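Local coordinates for sialidase domain-containing protein (Dyadobacter fermentans, PDB 5HX0) that is of uncharacterised function but, as a six-bladed beta-propeller of the sialidase family, probably acts on or binds glycans, at residues G329-P334 and L366-A371; V356-G361 and V381-N386. All coordinates share one frame; numbering follows the deposited sequence.

Contact 1 of 2, residues G329-P334 and L366-A371; sequences GYRHKP and LGYPWA
G329 lies against the next blade, its CA 4.4 Å from G367 CA and its N 3.4 Å from P369 CD, a carbon of the proline ring. Glycine suits this spot because a beta carbon here would press against G367 CA; at the backbone angles of G367 (phi 108°) a beta carbon would run into the carbonyl oxygen of L366. After Y330 the strand ends, and R331 becomes the centre of an inverse gamma turn, spanned by a weak bond from H332 N to Y330 O. The arginine chain runs extended from CG to NE, passing L366 CD1, and its guanidinium grips the L366 carbonyl side-on. R331 NE donates to L366 O at 2.9 Å and R331 NH1 to the same L366 O at 3.0 Å, so one carbonyl oxygen of the buried L366 takes two bent bonds. R331 NH1 also lies 3.4 Å from Y368 CE1, at the ring's edge, with the two planes 53° apart. A water accepts from R331 NH1 and donates to Y368 OH, which is also hydrogen-bonded to E265 OE2, its stronger partner. The contact thus joins the C-terminal end of strand 324-330 to the start of strand 367-375 in the neighbouring blade, with R281 of strand 276-283 and strand 378-385 alongside.

Contact 2 of 2, residues V356-G361 and V381-N386; sequences VLRTDG and VSYYFN
A classic beta bulge, in which L357 and R358 both face I337 on strand 336-342, turns two consecutive side chains of one blade's outermost strand toward V381, Y383 and F385 of the next blade. L357 CD1 comes across the isopropyl group of V381, 4.0 Å from V381 CG1, a plain apolar meeting. R358 does more. Its chain is bent at chi2 (-71°, which turns CD back) and again at chi3; R358 NH1 donates to Y383 OH at 3.0 Å, the guanidinium standing steeply against the tyrosine ring, while R358 CG lies 3.2 Å from the same Y383 OH. That hydroxyl is held from elsewhere too, by S397. In the propeller, strand 354-358 and strand 378-385 belong to adjacent four-stranded blades, their segment axes 10.2 Å apart and inclined at 48°, so side chains do most of the bridging between the sheets. Over one face of F385 lies R358 CZ, 4.1 Å from the ring centroid and offset toward the rim, a cation-pi contact. The guanidinium grips the D360 carboxylate side-on in a salt bridge: D360 OD1 takes R358 NE at 2.8 Å in a nearly straight bond and D360 OD2 takes R358 NH2 at 3.0 Å, both by syn lone pairs, which fixes the rotation of the guanidinium and probably offsets its charge. At G361 the backbones draw close, and with no side chain G361 CA can make a CA-H...O contact of 3.3 Å with N386 O.

Contacts 1 and 2 lie about 6 Å apart between their centres and join the same two blades, contact 1 nearer the propeller axis and contact 2 farther out. Strands 367-375 and 378-385, which carry their second segments, are antiparallel neighbours: G367 N reaches Y384 O at 2.8 Å and W370 N reaches S382 O at 2.8 Å, both probable hydrogen bonds. L366 also packs on F385. In contact 1 the nearest atoms of the Y368 side chain and a bound acetate ion, probably from the crystallisation liquor, are about 3 Å apart, which may mark a pocket; its tyrosine-glutamate pair beside arginines is reminiscent of sialidase active centres, though no such role is established here.

Contact 1 of 2, residues G329-P334 and L366-A371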
loop_
_atom_site.group_PDB
_atom_site.type_symbol
_atom_site.label_atom_id
_atom_site.label_comp_id
_atom_site.label_asym_id
_atom_site.label_seq_id
_atom_site.Cartn_x
_atom_site.Cartn_y
_atom_site.Cartn_z
ATOM N N GLY A 329 1.642 -3.501 -28.334
ATOM C CA GLY A 329 1.099 -4.825 -28.134
ATOM C C GLY A 329 0.300 -5.279 -29.342
ATOM O O GLY A 329 -0.281 -4.477 -30.080
ATOM N N TYR A 330 0.279 -6.589 -29.555
ATOM C CA TYR A 330 -0.459 -7.183 -30.669
ATOM C C TYR A 330 -1.416 -8.217 -30.090
ATOM O O TYR A 330 -1.072 -9.390 -29.924
ATOM C CB TYR A 330 0.475 -7.808 -31.695
ATOM C CG TYR A 330 -0.216 -8.143 -32.994
ATOM C CD1 TYR A 330 -0.607 -7.145 -33.873
ATOM C CD2 TYR A 330 -0.480 -9.463 -33.342
ATOM C CE1 TYR A 330 -1.231 -7.456 -35.095
ATOM C CE2 TYR A 330 -1.101 -9.778 -34.545
ATOM C CZ TYR A 330 -1.470 -8.773 -35.412
ATOM O OH TYR A 330 -2.084 -9.096 -36.604
ATOM N N ARG A 331 -2.635 -7.780 -29.809
ATOM C CA ARG A 331 -3.625 -8.632 -29.155
ATOM C C ARG A 331 -4.522 -9.293 -30.187
ATOM O O ARG A 331 -5.742 -9.234 -30.122
ATOM C CB ARG A 331 -4.423 -7.823 -28.136
ATOM C CG ARG A 331 -3.602 -7.523 -26.848
ATOM C CD ARG A 331 -4.176 -6.339 -26.067
ATOM N NE ARG A 331 -3.686 -6.281 -24.691
ATOM C CZ ARG A 331 -4.187 -5.493 -23.734
ATOM N NH1 ARG A 331 -3.679 -5.545 -22.506
ATOM N NH2 ARG A 331 -5.186 -4.648 -23.992
ATOM N N HIS A 332 -3.877 -9.884 -31.191
ATOM C CA HIS A 332 -4.527 -10.711 -32.206
ATOM C C HIS A 332 -3.646 -11.931 -32.415
ATOM O O HIS A 332 -2.502 -11.963 -31.969
ATOM C CB HIS A 332 -4.720 -9.936 -33.511
ATOM C CG HIS A 332 -5.283 -8.569 -33.300
ATOM N ND1 HIS A 332 -6.635 -8.332 -33.207
ATOM C CD2 HIS A 332 -4.676 -7.377 -33.092
ATOM C CE1 HIS A 332 -6.841 -7.044 -32.994
ATOM N NE2 HIS A 332 -5.667 -6.442 -32.911
ATOM N N LYS A 333 -4.175 -12.954 -33.082
ATOM C CA LYS A 333 -3.351 -14.130 -33.380
ATOM C C LYS A 333 -2.267 -13.786 -34.387
ATOM O O LYS A 333 -2.535 -13.148 -35.403
ATOM C CB LYS A 333 -4.204 -15.291 -33.925
ATOM C CG LYS A 333 -5.350 -15.723 -33.018
ATOM C CD LYS A 333 -4.920 -15.846 -31.551
ATOM C CE LYS A 333 -4.866 -17.303 -31.062
ATOM N NZ LYS A 333 -4.274 -17.419 -29.677
ATOM N N PRO A 334 -1.030 -14.195 -34.112
ATOM C CA PRO A 334 -0.543 -14.827 -32.885
ATOM C C PRO A 334 -0.210 -13.769 -31.829
ATOM O O PRO A 334 0.491 -12.803 -32.150
ATOM C CB PRO A 334 0.714 -15.555 -33.349
ATOM C CG PRO A 334 1.224 -14.723 -34.466
ATOM C CD PRO A 334 0.047 -14.007 -35.095
ATOM N N LEU A 366 -1.852 -9.090 -21.957
ATOM C CA LEU A 366 -0.410 -8.920 -22.136
ATOM C C LEU A 366 -0.211 -7.619 -22.898
ATOM O O LEU A 366 -1.181 -6.974 -23.301
ATOM C CB LEU A 366 0.221 -10.114 -22.884
ATOM C CG LEU A 366 -0.463 -10.603 -24.173
ATOM C CD1 LEU A 366 -0.271 -9.638 -25.362
ATOM C CD2 LEU A 366 0.031 -12.016 -24.589
ATOM N N GLY A 367 1.054 -7.258 -23.136
ATOM C CA GLY A 367 1.372 -6.121 -23.979
ATOM C C GLY A 367 1.900 -4.905 -23.244
ATOM O O GLY A 367 2.741 -5.022 -22.343
ATOM N N TYR A 368 1.409 -3.725 -23.616
ATOM C CA TYR A 368 1.867 -2.460 -23.048
ATOM C C TYR A 368 3.399 -2.337 -23.049
ATOM O O TYR A 368 3.994 -2.088 -21.996
ATOM C CB TYR A 368 1.322 -2.289 -21.635
ATOM C CG TYR A 368 -0.152 -1.921 -21.561
ATOM C CD1 TYR A 368 -1.134 -2.742 -22.111
ATOM C CD2 TYR A 368 -0.553 -0.730 -20.960
ATOM C CE1 TYR A 368 -2.492 -2.403 -22.054
ATOM C CE2 TYR A 368 -1.894 -0.379 -20.894
ATOM C CZ TYR A 368 -2.856 -1.217 -21.443
ATOM O OH TYR A 368 -4.181 -0.851 -21.360
ATOM N N PRO A 369 4.044 -2.483 -24.201
ATOM C CA PRO A 369 5.509 -2.392 -24.205
ATOM C C PRO A 369 6.014 -0.978 -23.936
ATOM O O PRO A 369 5.347 0.026 -24.188
ATOM C CB PRO A 369 5.906 -2.879 -25.610
ATOM C CG PRO A 369 4.708 -2.514 -26.457
ATOM C CD PRO A 369 3.510 -2.735 -25.551
ATOM N N TRP A 370 7.248 -0.927 -23.447
ATOM C CA TRP A 370 7.924 0.319 -23.111
ATOM C C TRP A 370 9.418 0.072 -23.264
ATOM O O TRP A 370 9.958 -0.836 -22.623
ATOM C CB TRP A 370 7.572 0.748 -21.671
ATOM C CG TRP A 370 7.854 2.193 -21.355
ATOM C CD1 TRP A 370 9.075 2.806 -21.297
ATOM C CD2 TRP A 370 6.882 3.196 -21.045
ATOM N NE1 TRP A 370 8.917 4.151 -20.956
ATOM C CE2 TRP A 370 7.576 4.402 -20.798
ATOM C CE3 TRP A 370 5.486 3.184 -20.926
ATOM C CZ2 TRP A 370 6.913 5.586 -20.435
ATOM C CZ3 TRP A 370 4.841 4.349 -20.577
ATOM C CH2 TRP A 370 5.548 5.535 -20.333
ATOM N N ALA A 371 10.082 0.850 -24.117
ATOM C CA ALA A 371 11.475 0.584 -24.455
ATOM C C ALA A 371 12.409 1.569 -23.765
ATOM O O ALA A 371 12.035 2.708 -23.464
ATOM C CB ALA A 371 11.699 0.640 -25.967
HETATM O O HOH W 1 -5.607 -3.568 -20.796
#

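Contact 2 of 2, residues V356-G361 and V381-N386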
loop_
_atom_site.group_PDB
_atom_site.type_symbol
_atom_site.label_atom_id
_atom_site.label_comp_id
_atom_site.label_asym_id
_atom_site.label_seq_id
_atom_site.Cartn_x
_atom_site.Cartn_y
_atom_site.Cartn_z
ATOM N N VAL A 356 8.607 -8.408 -35.415
ATOM C CA VAL A 356 7.746 -9.235 -34.565
ATOM C C VAL A 356 8.590 -9.766 -33.415
ATOM O O VAL A 356 9.490 -10.587 -33.622
ATOM C CB VAL A 356 7.067 -10.365 -35.356
ATOM C CG1 VAL A 356 6.126 -11.143 -34.439
ATOM C CG2 VAL A 356 6.266 -9.787 -36.542
ATOM N N LEU A 357 8.308 -9.310 -32.188
ATOM C CA LEU A 357 9.152 -9.704 -31.057
ATOM C C LEU A 357 8.647 -10.956 -30.333
ATOM O O LEU A 357 9.455 -11.760 -29.853
ATOM C CB LEU A 357 9.278 -8.550 -30.050
ATOM C CG LEU A 357 9.897 -7.255 -30.586
ATOM C CD1 LEU A 357 9.879 -6.177 -29.517
ATOM C CD2 LEU A 357 11.327 -7.500 -31.081
ATOM N N ARG A 358 7.336 -11.138 -30.220
ATOM C CA ARG A 358 6.767 -12.280 -29.505
ATOM C C ARG A 358 5.515 -12.729 -30.232
ATOM O O ARG A 358 4.721 -11.895 -30.674
ATOM C CB ARG A 358 6.385 -11.958 -28.034
ATOM C CG ARG A 358 7.518 -11.507 -27.126
ATOM C CD ARG A 358 8.473 -12.653 -26.802
ATOM N NE ARG A 358 7.924 -13.693 -25.939
ATOM C CZ ARG A 358 8.209 -13.812 -24.642
ATOM N NH1 ARG A 358 9.015 -12.941 -24.045
ATOM N NH2 ARG A 358 7.701 -14.808 -23.944
ATOM N N THR A 359 5.343 -14.047 -30.348
ATOM C CA THR A 359 4.135 -14.641 -30.911
ATOM C C THR A 359 3.531 -15.694 -29.993
ATOM O O THR A 359 2.550 -16.343 -30.384
ATOM C CB THR A 359 4.427 -15.296 -32.279
ATOM O OG1 THR A 359 5.450 -16.282 -32.114
ATOM C CG2 THR A 359 4.910 -14.265 -33.295
ATOM N N ASP A 360 4.088 -15.888 -28.793
ATOM C CA ASP A 360 3.762 -17.025 -27.937
ATOM C C ASP A 360 2.812 -16.674 -26.794
ATOM O O ASP A 360 2.764 -17.401 -25.789
ATOM C CB ASP A 360 5.050 -17.637 -27.371
ATOM C CG ASP A 360 5.919 -16.619 -26.613
ATOM O OD1 ASP A 360 5.997 -15.442 -27.035
ATOM O OD2 ASP A 360 6.537 -17.004 -25.594
ATOM N N GLY A 361 2.058 -15.582 -26.906
ATOM C CA GLY A 361 1.185 -15.192 -25.803
ATOM C C GLY A 361 0.033 -16.166 -25.618
ATOM O O GLY A 361 -0.475 -16.755 -26.574
ATOM N N VAL A 381 13.104 -3.722 -24.910
ATOM C CA VAL A 381 11.663 -3.504 -25.040
ATOM C C VAL A 381 11.026 -4.314 -23.919
ATOM O O VAL A 381 10.938 -5.541 -24.006
ATOM C CB VAL A 381 11.130 -3.928 -26.410
ATOM C CG1 VAL A 381 9.619 -3.615 -26.498
ATOM C CG2 VAL A 381 11.927 -3.246 -27.534
ATOM N N SER A 382 10.597 -3.640 -22.851
ATOM C CA SER A 382 9.860 -4.337 -21.813
ATOM C C SER A 382 8.369 -4.358 -22.143
ATOM O O SER A 382 7.876 -3.580 -22.961
ATOM C CB SER A 382 10.078 -3.666 -20.444
ATOM O OG SER A 382 9.326 -2.455 -20.361
ATOM N N TYR A 383 7.649 -5.272 -21.495
ATOM C CA TYR A 383 6.208 -5.434 -21.671
ATOM C C TYR A 383 5.743 -6.366 -20.566
ATOM O O TYR A 383 6.560 -6.914 -19.825
ATOM C CB TYR A 383 5.837 -5.985 -23.064
ATOM C CG TYR A 383 6.761 -7.077 -23.559
ATOM C CD1 TYR A 383 6.557 -8.413 -23.197
ATOM C CD2 TYR A 383 7.857 -6.771 -24.374
ATOM C CE1 TYR A 383 7.416 -9.415 -23.647
ATOM C CE2 TYR A 383 8.711 -7.776 -24.835
ATOM C CZ TYR A 383 8.488 -9.084 -24.453
ATOM O OH TYR A 383 9.337 -10.067 -24.899
ATOM N N TYR A 384 4.424 -6.516 -20.419
ATOM C CA TYR A 384 3.961 -7.613 -19.587
ATOM C C TYR A 384 3.394 -8.694 -20.493
ATOM O O TYR A 384 3.117 -8.471 -21.683
ATOM C CB TYR A 384 2.960 -7.171 -18.489
ATOM C CG TYR A 384 1.498 -7.032 -18.897
ATOM C CD1 TYR A 384 1.075 -5.952 -19.665
ATOM C CD2 TYR A 384 0.531 -7.957 -18.462
ATOM C CE1 TYR A 384 -0.282 -5.796 -20.027
ATOM C CE2 TYR A 384 -0.835 -7.813 -18.828
ATOM C CZ TYR A 384 -1.225 -6.718 -19.610
ATOM O OH TYR A 384 -2.558 -6.548 -19.987
ATOM N N PHE A 385 3.323 -9.904 -19.946
ATOM C CA PHE A 385 3.175 -11.060 -20.818
ATOM C C PHE A 385 2.542 -12.206 -20.047
ATOM O O PHE A 385 2.491 -12.206 -18.815
ATOM C CB PHE A 385 4.528 -11.503 -21.401
ATOM C CG PHE A 385 4.412 -12.092 -22.776
ATOM C CD1 PHE A 385 4.125 -11.273 -23.855
ATOM C CD2 PHE A 385 4.582 -13.461 -22.985
ATOM C CE1 PHE A 385 4.010 -11.796 -25.144
ATOM C CE2 PHE A 385 4.462 -14.005 -24.247
ATOM C CZ PHE A 385 4.169 -13.179 -25.339
ATOM N N ASN A 386 2.039 -13.180 -20.802
ATOM C CA ASN A 386 1.633 -14.464 -20.253
ATOM C C ASN A 386 1.784 -15.490 -21.366
ATOM O O ASN A 386 1.543 -15.184 -22.540
ATOM C CB ASN A 386 0.191 -14.499 -19.724
ATOM C CG ASN A 386 -0.839 -14.505 -20.842
ATOM O OD1 ASN A 386 -1.253 -15.568 -21.312
ATOM N ND2 ASN A 386 -1.238 -13.307 -21.301
#